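Local coordinates for BILBO1_N domain-containing protein (Trypanosoma brucei equiperdum, PDB 7A1I) that is of unknown function but carries a BILBO1-type N-terminal domain of the ubiquitin clan, which may serve as a protein-binding module, at residues A[6-11]-A[78-83]; A[69-74]-A[83-88]. All coordinates share one frame; numbering follows the deposited sequence.

Interaction 1 of 2, residues A[6-11]-A[78-83]; sequences ISICVA and TQLLHN
Strand 6-11 is extended throughout, and loop 78-83 runs past its first residues. The loop leaves a short 3-10 segment at T78 and Q79 and bends through an inverse gamma turn centred on L80. It then comes alongside the strand, with CA of I6 5.1 Å from CA of H82 and S7 next to N83. N83 N donates to S7 O at 2.8 Å, but the bond is bent to 126° and weak. N83 itself has a positive phi of 62°, so the chain turns here just before strand 84-89.

The better bond uses a side chain. H82 holds CG anti to its backbone N, and ND1 accepts from S7 N at 3.0 Å. The bond is almost straight, and S7 N lies at the ring edge, near the ring plane. ND1 is thus the acceptor, consistent with a neutral ring protonated at NE2. The N-H and C=O of S7 both turn to the loop, the first bonded to the imidazole, the second only weakly to N83 N.

The order of elements fits a ubiquitin-like beta-grasp fold. Strand 6-14 pairs with strand 17-25 on one edge, through I6 with F25 and I8 with F23. On the other edge strand 84-89 pairs with it through C9, and the loop continues this edge toward I6.

S7 CB packs against H82 CE1 at 3.5 Å. N83 OD1 lies 3.4 Å above one face of the H82 imidazole, offset toward the rim. Deeper in, I8 CD1 meets L80 CB at 4.1 Å, the two side chains crossing at about a right angle. I8 CD1 also lies 3.2 Å from L81 O, a van der Waals contact; that carbonyl accepts a hydrogen bond from S84 OG. L80 continues inward onto V32 and L35 of helix 32-50.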
loop_
_atom_site.group_PDB
_atom_site.type_symbol
_atom_site.label_atom_id
_atom_site.label_comp_id
_atom_site.label_asym_id
_atom_site.label_seq_id
_atom_site.Cartn_x
_atom_site.Cartn_y
_atom_site.Cartn_z
ATOM N N ILE A 6 -8.236 -8.967 10.265
ATOM C CA ILE A 6 -6.858 -8.520 10.092
ATOM C C ILE A 6 -6.867 -7.239 9.267
ATOM O O ILE A 6 -7.465 -7.197 8.187
ATOM C CB ILE A 6 -6.000 -9.611 9.427
ATOM C CG1 ILE A 6 -5.802 -10.784 10.389
ATOM C CG2 ILE A 6 -4.655 -9.059 8.996
ATOM C CD1 ILE A 6 -5.025 -11.946 9.793
ATOM N N SER A 7 -6.227 -6.190 9.779
ATOM C CA SER A 7 -6.177 -4.902 9.092
ATOM C C SER A 7 -4.800 -4.685 8.464
ATOM O O SER A 7 -3.796 -4.600 9.177
ATOM C CB SER A 7 -6.512 -3.774 10.070
ATOM O OG SER A 7 -6.008 -2.531 9.614
ATOM N N ILE A 8 -4.755 -4.548 7.141
ATOM C CA ILE A 8 -3.517 -4.239 6.431
ATOM C C ILE A 8 -3.671 -2.859 5.795
ATOM O O ILE A 8 -4.664 -2.597 5.106
ATOM C CB ILE A 8 -3.190 -5.281 5.345
ATOM C CG1 ILE A 8 -3.256 -6.729 5.880
ATOM C CG2 ILE A 8 -1.826 -4.969 4.715
ATOM C CD1 ILE A 8 -2.071 -7.146 6.720
ATOM N N CYS A 9 -2.707 -1.972 6.038
ATOM C CA CYS A 9 -2.650 -0.693 5.348
ATOM C C CYS A 9 -1.644 -0.765 4.211
ATOM O O CYS A 9 -0.616 -1.447 4.313
ATOM C CB CYS A 9 -2.270 0.453 6.281
ATOM S SG CYS A 9 -3.468 0.808 7.557
ATOM N N VAL A 10 -1.966 -0.071 3.123
ATOM C CA VAL A 10 -1.189 -0.074 1.892
ATOM C C VAL A 10 -1.056 1.370 1.442
ATOM O O VAL A 10 -2.069 2.067 1.308
ATOM C CB VAL A 10 -1.855 -0.906 0.795
ATOM C CG1 VAL A 10 -0.976 -0.935 -0.434
ATOM C CG2 VAL A 10 -2.110 -2.350 1.321
ATOM N N ALA A 11 0.180 1.840 1.263
ATOM C CA ALA A 11 0.384 3.242 0.882
ATOM C C ALA A 11 1.189 3.294 -0.411
ATOM O O ALA A 11 1.800 2.300 -0.824
ATOM C CB ALA A 11 1.081 4.042 1.993
ATOM N N THR A 78 3.302 -14.881 5.023
ATOM C CA THR A 78 3.587 -14.844 6.456
ATOM C C THR A 78 4.070 -13.479 6.924
ATOM O O THR A 78 4.048 -13.208 8.128
ATOM C CB THR A 78 4.641 -15.901 6.846
ATOM O OG1 THR A 78 5.783 -15.784 5.986
ATOM C CG2 THR A 78 4.071 -17.302 6.747
ATOM N N GLN A 79 4.461 -12.594 6.010
ATOM C CA GLN A 79 4.837 -11.242 6.399
ATOM C C GLN A 79 3.634 -10.348 6.673
ATOM O O GLN A 79 3.812 -9.233 7.186
ATOM C CB GLN A 79 5.703 -10.606 5.312
ATOM C CG GLN A 79 7.088 -11.211 5.157
ATOM C CD GLN A 79 7.810 -10.606 3.969
ATOM O OE1 GLN A 79 7.606 -11.030 2.822
ATOM N NE2 GLN A 79 8.642 -9.584 4.228
ATOM N N LEU A 80 2.425 -10.775 6.315
ATOM C CA LEU A 80 1.252 -9.914 6.450
ATOM C C LEU A 80 0.600 -10.196 7.796
ATOM O O LEU A 80 -0.327 -11.002 7.914
ATOM C CB LEU A 80 0.298 -10.117 5.280
ATOM C CG LEU A 80 0.934 -9.614 3.979
ATOM C CD1 LEU A 80 -0.001 -9.757 2.778
ATOM C CD2 LEU A 80 1.402 -8.160 4.130
ATOM N N LEU A 81 1.096 -9.508 8.824
ATOM C CA LEU A 81 0.548 -9.564 10.171
ATOM C C LEU A 81 -0.501 -8.468 10.359
ATOM O O LEU A 81 -0.654 -7.566 9.536
ATOM C CB LEU A 81 1.662 -9.395 11.207
ATOM C CG LEU A 81 2.950 -10.204 11.011
ATOM C CD1 LEU A 81 3.959 -9.911 12.122
ATOM C CD2 LEU A 81 2.662 -11.691 10.900
ATOM N N HIS A 82 -1.212 -8.538 11.478
ATOM C CA HIS A 82 -2.196 -7.512 11.781
ATOM C C HIS A 82 -1.531 -6.147 11.900
ATOM O O HIS A 82 -0.394 -6.026 12.364
ATOM C CB HIS A 82 -2.959 -7.857 13.062
ATOM C CG HIS A 82 -4.052 -6.885 13.386
ATOM N ND1 HIS A 82 -4.877 -6.343 12.422
ATOM C CD2 HIS A 82 -4.480 -6.385 14.570
ATOM C CE1 HIS A 82 -5.749 -5.532 12.995
ATOM N NE2 HIS A 82 -5.533 -5.543 14.298
ATOM N N ASN A 83 -2.227 -5.124 11.409
ATOM C CA ASN A 83 -1.771 -3.737 11.451
ATOM C C ASN A 83 -0.489 -3.526 10.663
ATOM O O ASN A 83 0.229 -2.546 10.904
ATOM C CB ASN A 83 -1.586 -3.242 12.891
ATOM C CG ASN A 83 -2.901 -2.935 13.579
ATOM O OD1 ASN A 83 -3.907 -2.653 12.922
ATOM N ND2 ASN A 83 -2.901 -2.980 14.909
#

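Interaction 2 of 2, residues A[69-74]-A[83-88]; sequences CTWDRL and NSQVYL
Q85 NE2 is gripped by two hydrogen bonds, one to V86 O of the following residue and one to N20 OD1 of strand 17-25. Q85 NE2 to V86 O is 3.1 Å, with an angle of 163° at the hydrogen. The bond lies close to the plane of the Q85 amide, but the nitrogen stands above the carbonyl plane of V86. The Q85 chain makes this possible by bending at chi2. The two bonds should fix the rotation of the amide and hold the aliphatic part of Q85 in place for W71.

No hydrogen bond joins segments 69-74 and 83-88. The axes of strands 70-73 and 84-88 have 66° between their directions, and the contact is made by side chains reaching across. W71 carries most of it. With CG beside its backbone N, the indole extends over strand 84-88, and its six-membered ring does the touching. W71 CH2 meets Q85 CG at 3.9 Å, the two side chains lying side by side with ring and amide planes 58° apart. W71 CZ3 is 3.6 Å from Q85 O and also packs on Y87 CB at 3.9 Å. The phenol of Y87 leads away from W71 to D95 and K18, which bond its hydroxyl.

L74 works on a different set of groups. L74 CD2 fits against both methyls of V86, 4.0 Å from V86 CG2, and the chains cross near a right angle. At the start of the segment, C69 and T70 face N65 in a G1 beta bulge. T70 OG1 bonds to D72 OD1 at 3.2 Å.

Strand 60-65 lies between the two strands in the sheet, and its F64 packs edge-to-face with W71. W71 also touches I100 of a loop and V62 of strand 60-65, while L74 and V86 face helix 32-50.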
loop_
_atom_site.group_PDB
_atom_site.type_symbol
_atom_site.label_atom_id
_atom_site.label_comp_id
_atom_site.label_asym_id
_atom_site.label_seq_id
_atom_site.Cartn_x
_atom_site.Cartn_y
_atom_site.Cartn_z
ATOM N N CYS A 69 12.510 -2.138 12.811
ATOM C CA CYS A 69 12.292 -0.773 12.348
ATOM C C CYS A 69 12.881 -0.558 10.953
ATOM O O CYS A 69 13.552 0.441 10.688
ATOM C CB CYS A 69 12.855 0.239 13.350
ATOM S SG CYS A 69 12.167 1.891 13.202
ATOM N N THR A 70 12.622 -1.506 10.053
ATOM C CA THR A 70 13.111 -1.421 8.683
ATOM C C THR A 70 11.999 -1.820 7.720
ATOM O O THR A 70 11.013 -2.450 8.100
ATOM C CB THR A 70 14.313 -2.340 8.430
ATOM O OG1 THR A 70 13.945 -3.692 8.733
ATOM C CG2 THR A 70 15.514 -1.928 9.281
ATOM N N TRP A 71 12.184 -1.470 6.455
ATOM C CA TRP A 71 11.288 -1.894 5.389
ATOM C C TRP A 71 11.865 -3.146 4.739
ATOM O O TRP A 71 12.997 -3.124 4.246
ATOM C CB TRP A 71 11.090 -0.792 4.354
ATOM C CG TRP A 71 10.355 0.412 4.866
ATOM C CD1 TRP A 71 10.903 1.548 5.418
ATOM C CD2 TRP A 71 8.936 0.598 4.890
ATOM N NE1 TRP A 71 9.910 2.428 5.759
ATOM C CE2 TRP A 71 8.694 1.874 5.449
ATOM C CE3 TRP A 71 7.847 -0.184 4.480
ATOM C CZ2 TRP A 71 7.403 2.385 5.621
ATOM C CZ3 TRP A 71 6.565 0.318 4.654
ATOM C CH2 TRP A 71 6.352 1.602 5.214
ATOM N N ASP A 72 11.111 -4.242 4.786
ATOM C CA ASP A 72 11.521 -5.515 4.201
ATOM C C ASP A 72 10.829 -5.734 2.856
ATOM O O ASP A 72 9.697 -5.303 2.647
ATOM C CB ASP A 72 11.182 -6.673 5.140
ATOM C CG ASP A 72 11.870 -6.553 6.497
ATOM O OD1 ASP A 72 12.912 -5.856 6.592
ATOM O OD2 ASP A 72 11.382 -7.180 7.465
ATOM N N ARG A 73 11.505 -6.430 1.948
ATOM C CA ARG A 73 10.848 -6.821 0.704
ATOM C C ARG A 73 9.638 -7.704 1.005
ATOM O O ARG A 73 9.713 -8.610 1.841
ATOM C CB ARG A 73 11.825 -7.564 -0.208
ATOM C CG ARG A 73 11.606 -7.246 -1.676
ATOM C CD ARG A 73 12.512 -8.057 -2.580
ATOM N NE ARG A 73 13.913 -8.030 -2.164
ATOM C CZ ARG A 73 14.804 -7.142 -2.595
ATOM N NH1 ARG A 73 14.438 -6.197 -3.454
ATOM N NH2 ARG A 73 16.061 -7.203 -2.167
ATOM N N LEU A 74 8.510 -7.431 0.336
ATOM C CA LEU A 74 7.271 -8.184 0.565
ATOM C C LEU A 74 7.204 -9.333 -0.434
ATOM O O LEU A 74 6.958 -9.113 -1.626
ATOM C CB LEU A 74 6.041 -7.281 0.440
ATOM C CG LEU A 74 4.702 -7.997 0.706
ATOM C CD1 LEU A 74 4.686 -8.697 2.069
ATOM C CD2 LEU A 74 3.522 -7.025 0.582
ATOM N N ASN A 83 -2.227 -5.124 11.409
ATOM C CA ASN A 83 -1.771 -3.737 11.451
ATOM C C ASN A 83 -0.489 -3.526 10.663
ATOM O O ASN A 83 0.229 -2.546 10.904
ATOM C CB ASN A 83 -1.586 -3.242 12.891
ATOM C CG ASN A 83 -2.901 -2.935 13.579
ATOM O OD1 ASN A 83 -3.907 -2.653 12.922
ATOM N ND2 ASN A 83 -2.901 -2.980 14.909
ATOM N N SER A 84 -0.184 -4.414 9.718
ATOM C CA SER A 84 0.983 -4.202 8.878
ATOM C C SER A 84 0.795 -2.977 7.989
ATOM O O SER A 84 -0.321 -2.630 7.589
ATOM C CB SER A 84 1.264 -5.438 8.019
ATOM O OG SER A 84 1.847 -6.475 8.799
ATOM N N GLN A 85 1.909 -2.308 7.694
ATOM C CA GLN A 85 1.932 -1.190 6.758
ATOM C C GLN A 85 2.742 -1.625 5.544
ATOM O O GLN A 85 3.933 -1.948 5.662
ATOM C CB GLN A 85 2.535 0.079 7.378
ATOM C CG GLN A 85 2.601 1.242 6.398
ATOM C CD GLN A 85 1.211 1.845 6.092
ATOM O OE1 GLN A 85 0.512 2.306 6.994
ATOM N NE2 GLN A 85 0.812 1.808 4.828
ATOM N N VAL A 86 2.097 -1.638 4.400
ATOM C CA VAL A 86 2.725 -1.943 3.124
ATOM C C VAL A 86 2.953 -0.656 2.352
ATOM O O VAL A 86 2.171 0.307 2.462
ATOM C CB VAL A 86 1.843 -2.927 2.331
ATOM C CG1 VAL A 86 2.349 -3.091 0.901
ATOM C CG2 VAL A 86 1.862 -4.295 3.037
ATOM N N TYR A 87 4.036 -0.629 1.568
ATOM C CA TYR A 87 4.300 0.467 0.643
ATOM C C TYR A 87 4.553 -0.108 -0.741
ATOM O O TYR A 87 5.371 -1.023 -0.895
ATOM C CB TYR A 87 5.504 1.325 1.076
ATOM C CG TYR A 87 5.612 2.616 0.297
ATOM C CD1 TYR A 87 6.496 2.743 -0.781
ATOM C CD2 TYR A 87 4.841 3.722 0.649
ATOM C CE1 TYR A 87 6.591 3.946 -1.491
ATOM C CE2 TYR A 87 4.923 4.920 -0.062
ATOM C CZ TYR A 87 5.785 5.024 -1.125
ATOM O OH TYR A 87 5.875 6.222 -1.808
ATOM N N LEU A 88 3.880 0.459 -1.745
ATOM C CA LEU A 88 3.975 0.019 -3.131
ATOM C C LEU A 88 4.761 1.041 -3.944
ATOM O O LEU A 88 4.411 2.233 -3.962
ATOM C CB LEU A 88 2.589 -0.191 -3.743
ATOM C CG LEU A 88 1.711 -1.174 -2.967
ATOM C CD1 LEU A 88 0.336 -1.336 -3.627
ATOM C CD2 LEU A 88 2.416 -2.534 -2.810
#

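Overall arrangement
Interactions 1 and 2 share N83 and lie on the same mixed sheet, their centres about 9 Å apart. They meet where strands 6-14 and 84-89 pair: C9 O with V86 N and A11 N with V86 O are probable hydrogen bonds. Interaction 1 is partly buried and extends that edge beyond the start of strand 84-89, with one good and one weak hydrogen bond to a loop, plus an apolar contact of I8 with L80. Interaction 2 is buried and lacks such bonds. It spans strand 60-65 mainly by apolar side-chain contact, from edge strand 70-73 to strand 84-89. Both reach helix 32-50, through L80 in the first and L74 and V86 in the second.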